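Local coordinates for UDP-glucose:anthocyanidin 3-O-glucosyltransferase (Clitoria ternatea, PDB 4REL), which is a plant glycosyltransferase of the GT-B fold, in which two Rossmann-like domains face each other across a cleft, at residues 111-116 and 129-134; 253-258 and 328-333; 360-365 and 383-388. One frame throughout, in Å; residues are numbered along the deposited sequence.

Interactions 1 and 3 are built alike: each pairs two parallel strands of a beta-alpha-beta unit, interaction 1 in the seven-stranded sheet and interaction 3 in the six-stranded one. Backbone hydrogen bonds carry both, five in interaction 1, which is buried, and two in interaction 3, which is partly buried and runs out into an exposed turn. Their centres lie about 32 Å apart on opposite sides of the chain's centre, yet a phenylalanine beyond each strand end reaches the same KMP molecule. Interaction 2 belongs to the same half of the chain as interaction 3, but joins two helices by van der Waals contacts without hydrogen bonds, with an exposed histidine at its margin and no ligand contact.

Interaction 1. Residues 111-116 and 129-134. With KMP (3,5,7-trihydroxy-2-(4-hydroxyphenyl)-4H-chromen-4-one), chain B.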
loop_
_atom_site.group_PDB
_atom_site.type_symbol
_atom_site.label_atom_id
_atom_site.label_comp_id
_atom_site.label_asym_id
_atom_site.label_seq_id
_atom_site.Cartn_x
_atom_site.Cartn_y
_atom_site.Cartn_z
ATOM N N ILE A 111 10.741 18.765 5.042
ATOM C CA ILE A 111 9.995 17.680 5.660
ATOM C C ILE A 111 9.426 16.778 4.582
ATOM O O ILE A 111 8.871 17.263 3.590
ATOM C CB ILE A 111 8.858 18.204 6.569
ATOM C CG1 ILE A 111 9.474 18.870 7.816
ATOM C CG2 ILE A 111 7.926 17.059 7.000
ATOM C CD1 ILE A 111 8.462 19.501 8.756
ATOM N N ILE A 112 9.599 15.469 4.764
ATOM C CA ILE A 112 8.878 14.477 3.971
ATOM C C ILE A 112 7.938 13.783 4.926
ATOM O O ILE A 112 8.344 13.324 5.990
ATOM C CB ILE A 112 9.802 13.415 3.356
ATOM C CG1 ILE A 112 10.820 14.061 2.425
ATOM C CG2 ILE A 112 8.996 12.370 2.571
ATOM C CD1 ILE A 112 11.830 13.084 1.893
ATOM N N ALA A 113 6.673 13.695 4.555
ATOM C CA ALA A 113 5.709 13.050 5.429
ATOM C C ALA A 113 4.715 12.227 4.641
ATOM O O ALA A 113 4.335 12.583 3.522
ATOM C CB ALA A 113 4.978 14.088 6.268
ATOM N N ASP A 114 4.298 11.117 5.236
ATOM C CA ASP A 114 3.167 10.374 4.700
ATOM C C ASP A 114 2.011 11.368 4.623
ATOM O O ASP A 114 1.804 12.137 5.549
ATOM C CB ASP A 114 2.823 9.219 5.645
ATOM C CG ASP A 114 1.753 8.301 5.080
ATOM O OD1 ASP A 114 2.071 7.133 4.752
ATOM O OD2 ASP A 114 0.594 8.745 4.953
ATOM N N ALA A 115 1.289 11.387 3.503
ATOM C CA ALA A 115 0.213 12.361 3.297
ATOM C C ALA A 115 -0.840 12.365 4.404
ATOM O O ALA A 115 -1.494 13.383 4.630
ATOM C CB ALA A 115 -0.465 12.131 1.928
ATOM N N PHE A 116 -1.040 11.227 5.064
ATOM C CA PHE A 116 -2.071 11.150 6.106
ATOM C C PHE A 116 -1.696 11.952 7.354
ATOM O O PHE A 116 -2.570 12.295 8.154
ATOM C CB PHE A 116 -2.365 9.703 6.521
ATOM C CG PHE A 116 -3.105 8.894 5.487
ATOM C CD1 PHE A 116 -3.572 9.481 4.313
ATOM C CD2 PHE A 116 -3.327 7.536 5.691
ATOM C CE1 PHE A 116 -4.253 8.729 3.357
ATOM C CE2 PHE A 116 -4.014 6.772 4.734
ATOM C CZ PHE A 116 -4.468 7.374 3.567
ATOM N N VAL A 129 9.690 25.606 5.847
ATOM C CA VAL A 129 10.434 24.665 5.005
ATOM C C VAL A 129 9.462 23.974 4.060
ATOM O O VAL A 129 8.264 23.894 4.349
ATOM C CB VAL A 129 11.169 23.576 5.848
ATOM C CG1 VAL A 129 12.188 24.208 6.792
ATOM C CG2 VAL A 129 10.161 22.717 6.623
ATOM N N PRO A 130 9.969 23.464 2.928
ATOM C CA PRO A 130 9.078 22.718 2.034
ATOM C C PRO A 130 8.494 21.459 2.669
ATOM O O PRO A 130 9.151 20.784 3.477
ATOM C CB PRO A 130 9.983 22.346 0.854
ATOM C CG PRO A 130 11.389 22.567 1.324
ATOM C CD PRO A 130 11.315 23.648 2.353
ATOM N N TRP A 131 7.256 21.151 2.293
ATOM C CA TRP A 131 6.585 19.947 2.749
ATOM C C TRP A 131 6.363 19.021 1.561
ATOM O O TRP A 131 5.697 19.384 0.581
ATOM C CB TRP A 131 5.233 20.300 3.378
ATOM C CG TRP A 131 4.550 19.144 4.071
ATOM C CD1 TRP A 131 4.974 18.491 5.189
ATOM C CD2 TRP A 131 3.312 18.525 3.686
ATOM N NE1 TRP A 131 4.076 17.499 5.528
ATOM C CE2 TRP A 131 3.046 17.506 4.622
ATOM C CE3 TRP A 131 2.396 18.748 2.646
ATOM C CZ2 TRP A 131 1.908 16.697 4.547
ATOM C CZ3 TRP A 131 1.263 17.949 2.579
ATOM C CH2 TRP A 131 1.030 16.935 3.520
ATOM N N ILE A 132 6.935 17.829 1.646
ATOM C CA ILE A 132 6.847 16.857 0.567
ATOM C C ILE A 132 5.965 15.722 1.057
ATOM O O ILE A 132 6.274 15.077 2.054
ATOM C CB ILE A 132 8.236 16.322 0.192
ATOM C CG1 ILE A 132 9.114 17.466 -0.330
ATOM C CG2 ILE A 132 8.118 15.201 -0.831
ATOM C CD1 ILE A 132 10.557 17.075 -0.606
ATOM N N ALA A 133 4.847 15.499 0.372
ATOM C CA ALA A 133 3.895 14.475 0.791
ATOM C C ALA A 133 4.165 13.159 0.063
ATOM O O ALA A 133 4.387 13.143 -1.157
ATOM C CB ALA A 133 2.453 14.941 0.561
ATOM N N PHE A 134 4.149 12.061 0.818
ATOM C CA PHE A 134 4.428 10.734 0.268
ATOM C C PHE A 134 3.112 9.956 0.221
ATOM O O PHE A 134 2.340 9.974 1.190
ATOM C CB PHE A 134 5.457 10.021 1.163
ATOM C CG PHE A 134 5.811 8.613 0.719
ATOM C CD1 PHE A 134 6.502 8.393 -0.465
ATOM C CD2 PHE A 134 5.481 7.515 1.519
ATOM C CE1 PHE A 134 6.854 7.100 -0.854
ATOM C CE2 PHE A 134 5.830 6.212 1.135
ATOM C CZ PHE A 134 6.519 6.012 -0.064
HETATM C C1 KMP B . -8.710 5.122 2.250
HETATM C C2 KMP B . -7.391 4.729 2.103
HETATM C C3 KMP B . -6.712 4.072 3.241
HETATM C C4 KMP B . -7.459 3.848 4.495
HETATM C C5 KMP B . -8.778 4.281 4.547
HETATM C C6 KMP B . -9.384 4.900 3.450
HETATM C C9 KMP B . -5.302 3.628 3.141
HETATM C C10 KMP B . -4.701 2.981 4.329
HETATM C C11 KMP B . -5.544 2.805 5.557
HETATM C C14 KMP B . -5.019 2.159 6.800
HETATM C C15 KMP B . -3.660 1.925 7.000
HETATM C C16 KMP B . -3.212 1.321 8.164
HETATM C C17 KMP B . -4.120 0.941 9.140
HETATM C C18 KMP B . -5.476 1.172 8.952
HETATM C C19 KMP B . -5.922 1.782 7.787
HETATM O O12 KMP B . -6.857 3.238 5.571
HETATM O O13 KMP B . -4.652 3.803 2.084
HETATM O O24 KMP B . -3.674 0.344 10.281
HETATM O O27 KMP B . -3.409 2.560 4.248
HETATM O O29 KMP B . -10.679 5.304 3.559
HETATM O O30 KMP B . -6.714 4.937 0.940
#
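A beta-alpha-beta unit in the seven-stranded parallel sheet brings Ile111 beside Trp131 and Ala113 beside Ala133, with helix 119-127 making the connection between the strands. Five backbone hydrogen bonds alternate along the pair, from Ile111 N to Pro130 O (3.0 Å) at the start to Ala115 N to Phe134 O (2.9 Å) at the far end. Between them the carbonyl of Ala113 takes the N-H of Phe134 at 2.8 Å, with the donor tilted 27° from the carbonyl plane.

Trp131 brings its indole alongside Ile111 and Ala113 on the helix 119-127 side: CG is anti to the backbone N (chi1 -171°), which turns the five-membered ring towards them. There Trp131 CD1 meets Ile111 CG2 at the indole edge (3.7 Å), and the methyl CB of Ala113 sits obliquely against Trp131 NE1 (3.6 Å). The indole N-H is not left to these methyls, since NE1 is hydrogen-bonded to Ser120 OG.

On the other face, Ile112 and Ile132 run side by side, while the Phe134 ring packs on Pro20, Leu21 and Leu24 of helix 18-31. Where strand 110-114 ends, Asp114 divides its carboxylate: OD1 is hydrogen-bonded to His17 ND1, and OD2 closes an Asx turn through its anti lone pair, accepting Phe116 N at 3.0 Å. Beyond that turn Phe116 reaches KMP with its ring edge, CE2 lying 3.8 Å from ligand atom C9.

Interaction 2. Residues 253-258 and 328-333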
loop_
_atom_site.group_PDB
_atom_site.type_symbol
_atom_site.label_atom_id
_atom_site.label_comp_id
_atom_site.label_asym_id
_atom_site.label_seq_id
_atom_site.Cartn_x
_atom_site.Cartn_y
_atom_site.Cartn_z
ATOM N N GLY A 253 9.394 -23.619 3.866
ATOM C CA GLY A 253 9.877 -24.227 2.634
ATOM C C GLY A 253 9.010 -23.922 1.418
ATOM O O GLY A 253 8.828 -24.769 0.535
ATOM N N CYS A 254 8.487 -22.701 1.368
ATOM C CA CYS A 254 7.580 -22.288 0.299
ATOM C C CYS A 254 8.195 -22.397 -1.078
ATOM O O CYS A 254 7.581 -22.941 -2.001
ATOM C CB CYS A 254 7.136 -20.850 0.526
ATOM S SG CYS A 254 5.974 -20.673 1.854
ATOM N N LEU A 255 9.407 -21.869 -1.223
ATOM C CA LEU A 255 10.036 -21.806 -2.530
ATOM C C LEU A 255 10.390 -23.187 -3.042
ATOM O O LEU A 255 10.230 -23.475 -4.232
ATOM C CB LEU A 255 11.270 -20.903 -2.503
ATOM C CG LEU A 255 10.979 -19.443 -2.169
ATOM C CD1 LEU A 255 12.276 -18.630 -2.158
ATOM C CD2 LEU A 255 9.983 -18.858 -3.160
ATOM N N SER A 256 10.873 -24.039 -2.140
ATOM C CA SER A 256 11.233 -25.397 -2.512
ATOM C C SER A 256 9.965 -26.134 -2.934
ATOM O O SER A 256 9.954 -26.864 -3.929
ATOM C CB SER A 256 11.912 -26.110 -1.340
ATOM O OG SER A 256 12.335 -27.407 -1.712
ATOM N N TRP A 257 8.898 -25.919 -2.172
ATOM C CA TRP A 257 7.602 -26.501 -2.492
ATOM C C TRP A 257 7.133 -26.018 -3.866
ATOM O O TRP A 257 6.679 -26.810 -4.696
ATOM C CB TRP A 257 6.583 -26.132 -1.415
ATOM C CG TRP A 257 5.270 -26.859 -1.547
ATOM C CD1 TRP A 257 4.963 -28.090 -1.045
ATOM C CD2 TRP A 257 4.087 -26.389 -2.208
ATOM N NE1 TRP A 257 3.668 -28.423 -1.362
ATOM C CE2 TRP A 257 3.106 -27.394 -2.073
ATOM C CE3 TRP A 257 3.762 -25.220 -2.904
ATOM C CZ2 TRP A 257 1.819 -27.261 -2.603
ATOM C CZ3 TRP A 257 2.485 -25.090 -3.431
ATOM C CH2 TRP A 257 1.532 -26.104 -3.279
ATOM N N LEU A 258 7.261 -24.715 -4.110
ATOM C CA LEU A 258 6.870 -24.145 -5.399
ATOM C C LEU A 258 7.736 -24.689 -6.547
ATOM O O LEU A 258 7.249 -24.853 -7.666
ATOM C CB LEU A 258 6.893 -22.605 -5.351
ATOM C CG LEU A 258 5.850 -21.932 -4.447
ATOM C CD1 LEU A 258 6.131 -20.453 -4.217
ATOM C CD2 LEU A 258 4.418 -22.104 -5.008
ATOM N N GLN A 328 6.708 -13.147 0.748
ATOM C CA GLN A 328 5.766 -12.857 -0.335
ATOM C C GLN A 328 6.439 -12.376 -1.616
ATOM O O GLN A 328 6.049 -12.789 -2.701
ATOM C CB GLN A 328 4.685 -11.875 0.118
ATOM C CG GLN A 328 3.664 -11.553 -0.971
ATOM C CD GLN A 328 2.515 -10.722 -0.464
ATOM O OE1 GLN A 328 1.567 -11.248 0.119
ATOM N NE2 GLN A 328 2.585 -9.415 -0.685
ATOM N N SER A 329 7.465 -11.531 -1.479
ATOM C CA SER A 329 8.221 -11.028 -2.623
ATOM C C SER A 329 8.741 -12.181 -3.457
ATOM O O SER A 329 8.627 -12.183 -4.684
ATOM C CB SER A 329 9.417 -10.186 -2.150
ATOM O OG SER A 329 8.988 -9.042 -1.438
ATOM N N HIS A 330 9.316 -13.168 -2.773
ATOM C CA HIS A 330 9.873 -14.329 -3.449
ATOM C C HIS A 330 8.775 -15.233 -3.975
ATOM O O HIS A 330 8.923 -15.835 -5.044
ATOM C CB HIS A 330 10.786 -15.110 -2.507
ATOM C CG HIS A 330 12.120 -14.465 -2.297
ATOM N ND1 HIS A 330 12.310 -13.413 -1.427
ATOM C CD2 HIS A 330 13.329 -14.723 -2.850
ATOM C CE1 HIS A 330 13.582 -13.050 -1.451
ATOM N NE2 HIS A 330 14.220 -13.829 -2.304
ATOM N N VAL A 331 7.678 -15.344 -3.230
ATOM C CA VAL A 331 6.558 -16.172 -3.691
ATOM C C VAL A 331 5.939 -15.589 -4.951
ATOM O O VAL A 331 5.723 -16.302 -5.931
ATOM C CB VAL A 331 5.487 -16.378 -2.603
ATOM C CG1 VAL A 331 4.221 -17.031 -3.193
ATOM C CG2 VAL A 331 6.050 -17.232 -1.463
ATOM N N LEU A 332 5.686 -14.284 -4.948
ATOM C CA LEU A 332 5.076 -13.644 -6.112
ATOM C C LEU A 332 6.015 -13.617 -7.320
ATOM O O LEU A 332 5.566 -13.540 -8.464
ATOM C CB LEU A 332 4.543 -12.248 -5.764
ATOM C CG LEU A 332 3.203 -12.242 -5.009
ATOM C CD1 LEU A 332 2.835 -10.839 -4.542
ATOM C CD2 LEU A 332 2.091 -12.829 -5.893
ATOM N N SER A 333 7.316 -13.727 -7.080
ATOM C CA SER A 333 8.264 -13.786 -8.188
ATOM C C SER A 333 8.555 -15.211 -8.647
ATOM O O SER A 333 9.366 -15.417 -9.554
ATOM C CB SER A 333 9.572 -13.062 -7.840
ATOM O OG SER A 333 10.204 -13.656 -6.727
#
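Van der Waals contacts, mostly from leucine and valine methyls, join these two short helices, with Leu255 and Leu258 on one meeting His330 and Val331 on the other beside the six-stranded sheet. The axes run nearly parallel, 9° apart, and approach to 10.3 Å at the closest, so leucine and valine methyls have to span the gap, Leu255 reaching as far as the His330 backbone.

Both methyls of Leu255 come up to His330 CB from one side, CD1 approaching CB at 3.8 Å while CD2 lies 3.7 Å from the His330 carbonyl O. Further out, the same CD1 comes obliquely to the imidazole, 4.1 Å from His330 CD2. One turn on, Leu258 crosses Val331 at about a right angle, and its CD1 touches Val331 CG1 at 4.1 Å. That branch of Val331 is anti to the backbone N (chi1 170°), which leaves CG2 to face Cys254 CB at 4.3 Å.

Both helices lie in the UDP-glycosyltransferase family region of the chain, in a Rossmann-like domain, and their inner sides rest on its sheet: Leu258 on Val266 and Val297, Val331 on Tyr268 and Val337. Polar groups at the helix starts bond elsewhere. Asp250, three residues before the N-cap Gly253, receives the N-H groups of Cys254 and Leu255 on its two carboxylate oxygens. At the start of helix 328-332, Gln328 NE2 and Ser329 OG bond to OE1 and OE2 of Glu351.

Interaction 3. Residues 360-365 and 383-388; sequences ICRPFF and VIVEGK. With KMP (3,5,7-trihydroxy-2-(4-hydroxyphenyl)-4H-chromen-4-one), chain B.
Cys361 is held at both its N-H and its C=O by segment 383-388: its N donates to Val383 O at 2.8 Å, and its O accepts from Val385 N, also at 2.8 Å, in a nearly straight bond (168° at the hydrogen). Side chains close in around these bonds. Ile360 CG2 packs against Val385 CB at 3.8 Å, and on the opposite face Cys361 SG lies near Val383 O while its CB leans towards Ile384. Val385 places CG1 between its backbone N and carbonyl carbon (chi1 72°), and from there the methyl reaches Arg362 CG at 4.0 Å.

These are the last two strands, 359-361 and 382-384, of the six-stranded parallel sheet in a Rossmann-like domain, joined as a beta-alpha-beta unit by helix 368-378. Strand 382-384 is outermost, and past it the chain folds into a type II turn, Val385 to Lys388, with Gly387 at the third position, where phi is positive (110°). The turn presents Lys388 O over one face of the Arg362 guanidinium, 3.7 Å above its plane and offset toward the rim, and Phe364 CE1 sits over the centre of the opposite face.

In the guanidinium plane Arg362 NH1 donates to Pro363 O at 2.7 Å; NH2 forms a salt bridge with Glu281. Lys388 turns its own amine to a salt bridge with Glu176. From the loop after strand 359-361, Phe365 points its ring edge at KMP, with CE2 and CZ nearest ligand atom C19, in an approach too short to carry much weight. Tying down that loop, Gln368 OE1 accepts the backbone N-H groups of both Phe364 and Phe365.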
loop_
_atom_site.group_PDB
_atom_site.type_symbol
_atom_site.label_atom_id
_atom_site.label_comp_id
_atom_site.label_asym_id
_atom_site.label_seq_id
_atom_site.Cartn_x
_atom_site.Cartn_y
_atom_site.Cartn_z
ATOM N N ILE A 360 -7.157 -12.358 -8.325
ATOM C CA ILE A 360 -8.571 -12.474 -7.980
ATOM C C ILE A 360 -8.736 -11.623 -6.741
ATOM O O ILE A 360 -8.024 -11.820 -5.750
ATOM C CB ILE A 360 -8.962 -13.918 -7.639
ATOM C CG1 ILE A 360 -8.850 -14.807 -8.875
ATOM C CG2 ILE A 360 -10.393 -13.974 -7.074
ATOM C CD1 ILE A 360 -8.885 -16.299 -8.567
ATOM N N CYS A 361 -9.663 -10.671 -6.796
ATOM C CA CYS A 361 -9.707 -9.577 -5.830
ATOM C C CYS A 361 -10.942 -9.635 -4.954
ATOM O O CYS A 361 -12.050 -9.807 -5.448
ATOM C CB CYS A 361 -9.734 -8.236 -6.563
ATOM S SG CYS A 361 -8.331 -7.962 -7.679
ATOM N N ARG A 362 -10.741 -9.483 -3.652
ATOM C CA ARG A 362 -11.849 -9.278 -2.730
ATOM C C ARG A 362 -11.468 -8.109 -1.834
ATOM O O ARG A 362 -10.902 -8.305 -0.759
ATOM C CB ARG A 362 -12.099 -10.543 -1.897
ATOM C CG ARG A 362 -13.513 -10.674 -1.300
ATOM C CD ARG A 362 -13.835 -9.512 -0.364
ATOM N NE ARG A 362 -14.868 -9.790 0.628
ATOM C CZ ARG A 362 -15.502 -8.843 1.313
ATOM N NH1 ARG A 362 -15.209 -7.562 1.106
ATOM N NH2 ARG A 362 -16.424 -9.174 2.209
ATOM N N PRO A 363 -11.796 -6.885 -2.264
ATOM C CA PRO A 363 -11.426 -5.710 -1.460
ATOM C C PRO A 363 -12.264 -5.634 -0.180
ATOM O O PRO A 363 -13.470 -5.908 -0.220
ATOM C CB PRO A 363 -11.722 -4.531 -2.401
ATOM C CG PRO A 363 -12.737 -5.050 -3.387
ATOM C CD PRO A 363 -12.519 -6.539 -3.501
ATOM N N PHE A 364 -11.634 -5.270 0.934
ATOM C CA PHE A 364 -12.310 -5.270 2.225
ATOM C C PHE A 364 -12.463 -3.876 2.817
ATOM O O PHE A 364 -13.446 -3.590 3.493
ATOM C CB PHE A 364 -11.540 -6.142 3.232
ATOM C CG PHE A 364 -11.747 -7.631 3.051
ATOM C CD1 PHE A 364 -12.893 -8.251 3.530
ATOM C CD2 PHE A 364 -10.786 -8.410 2.420
ATOM C CE1 PHE A 364 -13.084 -9.621 3.373
ATOM C CE2 PHE A 364 -10.972 -9.780 2.257
ATOM C CZ PHE A 364 -12.123 -10.381 2.734
ATOM N N PHE A 365 -11.487 -3.012 2.559
ATOM C CA PHE A 365 -11.269 -1.851 3.407
ATOM C C PHE A 365 -10.582 -0.720 2.634
ATOM O O PHE A 365 -9.824 -0.978 1.710
ATOM C CB PHE A 365 -10.394 -2.314 4.581
ATOM C CG PHE A 365 -9.983 -1.227 5.510
ATOM C CD1 PHE A 365 -10.788 -0.877 6.585
ATOM C CD2 PHE A 365 -8.780 -0.572 5.334
ATOM C CE1 PHE A 365 -10.406 0.126 7.458
ATOM C CE2 PHE A 365 -8.395 0.436 6.194
ATOM C CZ PHE A 365 -9.205 0.786 7.261
ATOM N N VAL A 383 -9.669 -10.256 -11.881
ATOM C CA VAL A 383 -11.120 -10.134 -11.712
ATOM C C VAL A 383 -11.442 -9.865 -10.252
ATOM O O VAL A 383 -10.701 -10.264 -9.347
ATOM C CB VAL A 383 -11.892 -11.396 -12.180
ATOM C CG1 VAL A 383 -11.766 -11.582 -13.690
ATOM C CG2 VAL A 383 -11.409 -12.633 -11.447
ATOM N N ILE A 384 -12.536 -9.156 -10.022
ATOM C CA ILE A 384 -13.083 -9.088 -8.681
ATOM C C ILE A 384 -13.856 -10.388 -8.514
ATOM O O ILE A 384 -14.574 -10.798 -9.433
ATOM C CB ILE A 384 -14.008 -7.874 -8.519
ATOM C CG1 ILE A 384 -13.185 -6.584 -8.654
ATOM C CG2 ILE A 384 -14.759 -7.956 -7.187
ATOM C CD1 ILE A 384 -14.027 -5.299 -8.772
ATOM N N VAL A 385 -13.695 -11.048 -7.368
ATOM C CA VAL A 385 -14.201 -12.401 -7.210
ATOM C C VAL A 385 -15.686 -12.403 -7.517
ATOM O O VAL A 385 -16.393 -11.438 -7.220
ATOM C CB VAL A 385 -13.888 -12.997 -5.801
ATOM C CG1 VAL A 385 -14.741 -12.328 -4.722
ATOM C CG2 VAL A 385 -14.077 -14.513 -5.802
ATOM N N GLU A 386 -16.135 -13.454 -8.193
ATOM C CA GLU A 386 -17.522 -13.540 -8.616
ATOM C C GLU A 386 -18.377 -13.585 -7.362
ATOM O O GLU A 386 -18.192 -14.467 -6.517
ATOM C CB GLU A 386 -17.738 -14.790 -9.471
ATOM C CG GLU A 386 -19.158 -14.946 -10.005
ATOM C CD GLU A 386 -19.308 -16.161 -10.910
ATOM O OE1 GLU A 386 -18.457 -16.347 -11.808
ATOM O OE2 GLU A 386 -20.273 -16.932 -10.716
ATOM N N GLY A 387 -19.272 -12.609 -7.223
ATOM C CA GLY A 387 -20.089 -12.472 -6.030
ATOM C C GLY A 387 -19.727 -11.265 -5.174
ATOM O O GLY A 387 -20.538 -10.811 -4.360
ATOM N N LYS A 388 -18.505 -10.762 -5.357
ATOM C CA LYS A 388 -17.952 -9.621 -4.612
ATOM C C LYS A 388 -17.581 -9.952 -3.167
ATOM O O LYS A 388 -16.998 -9.133 -2.452
ATOM C CB LYS A 388 -18.867 -8.395 -4.685
ATOM C CG LYS A 388 -19.210 -7.977 -6.107
ATOM C CD LYS A 388 -20.289 -6.906 -6.130
ATOM C CE LYS A 388 -20.732 -6.602 -7.557
ATOM N NZ LYS A 388 -21.587 -5.383 -7.638
HETATM C C1 KMP B . -8.710 5.122 2.250
HETATM C C2 KMP B . -7.391 4.729 2.103
HETATM C C3 KMP B . -6.712 4.072 3.241
HETATM C C4 KMP B . -7.459 3.848 4.495
HETATM C C5 KMP B . -8.778 4.281 4.547
HETATM C C6 KMP B . -9.384 4.900 3.450
HETATM C C9 KMP B . -5.302 3.628 3.141
HETATM C C10 KMP B . -4.701 2.981 4.329
HETATM C C11 KMP B . -5.544 2.805 5.557
HETATM C C14 KMP B . -5.019 2.159 6.800
HETATM C C15 KMP B . -3.660 1.925 7.000
HETATM C C16 KMP B . -3.212 1.321 8.164
HETATM C C17 KMP B . -4.120 0.941 9.140
HETATM C C18 KMP B . -5.476 1.172 8.952
HETATM C C19 KMP B . -5.922 1.782 7.787
HETATM O O12 KMP B . -6.857 3.238 5.571
HETATM O O13 KMP B . -4.652 3.803 2.084
HETATM O O24 KMP B . -3.674 0.344 10.281
HETATM O O27 KMP B . -3.409 2.560 4.248
HETATM O O29 KMP B . -10.679 5.304 3.559
HETATM O O30 KMP B . -6.714 4.937 0.940
#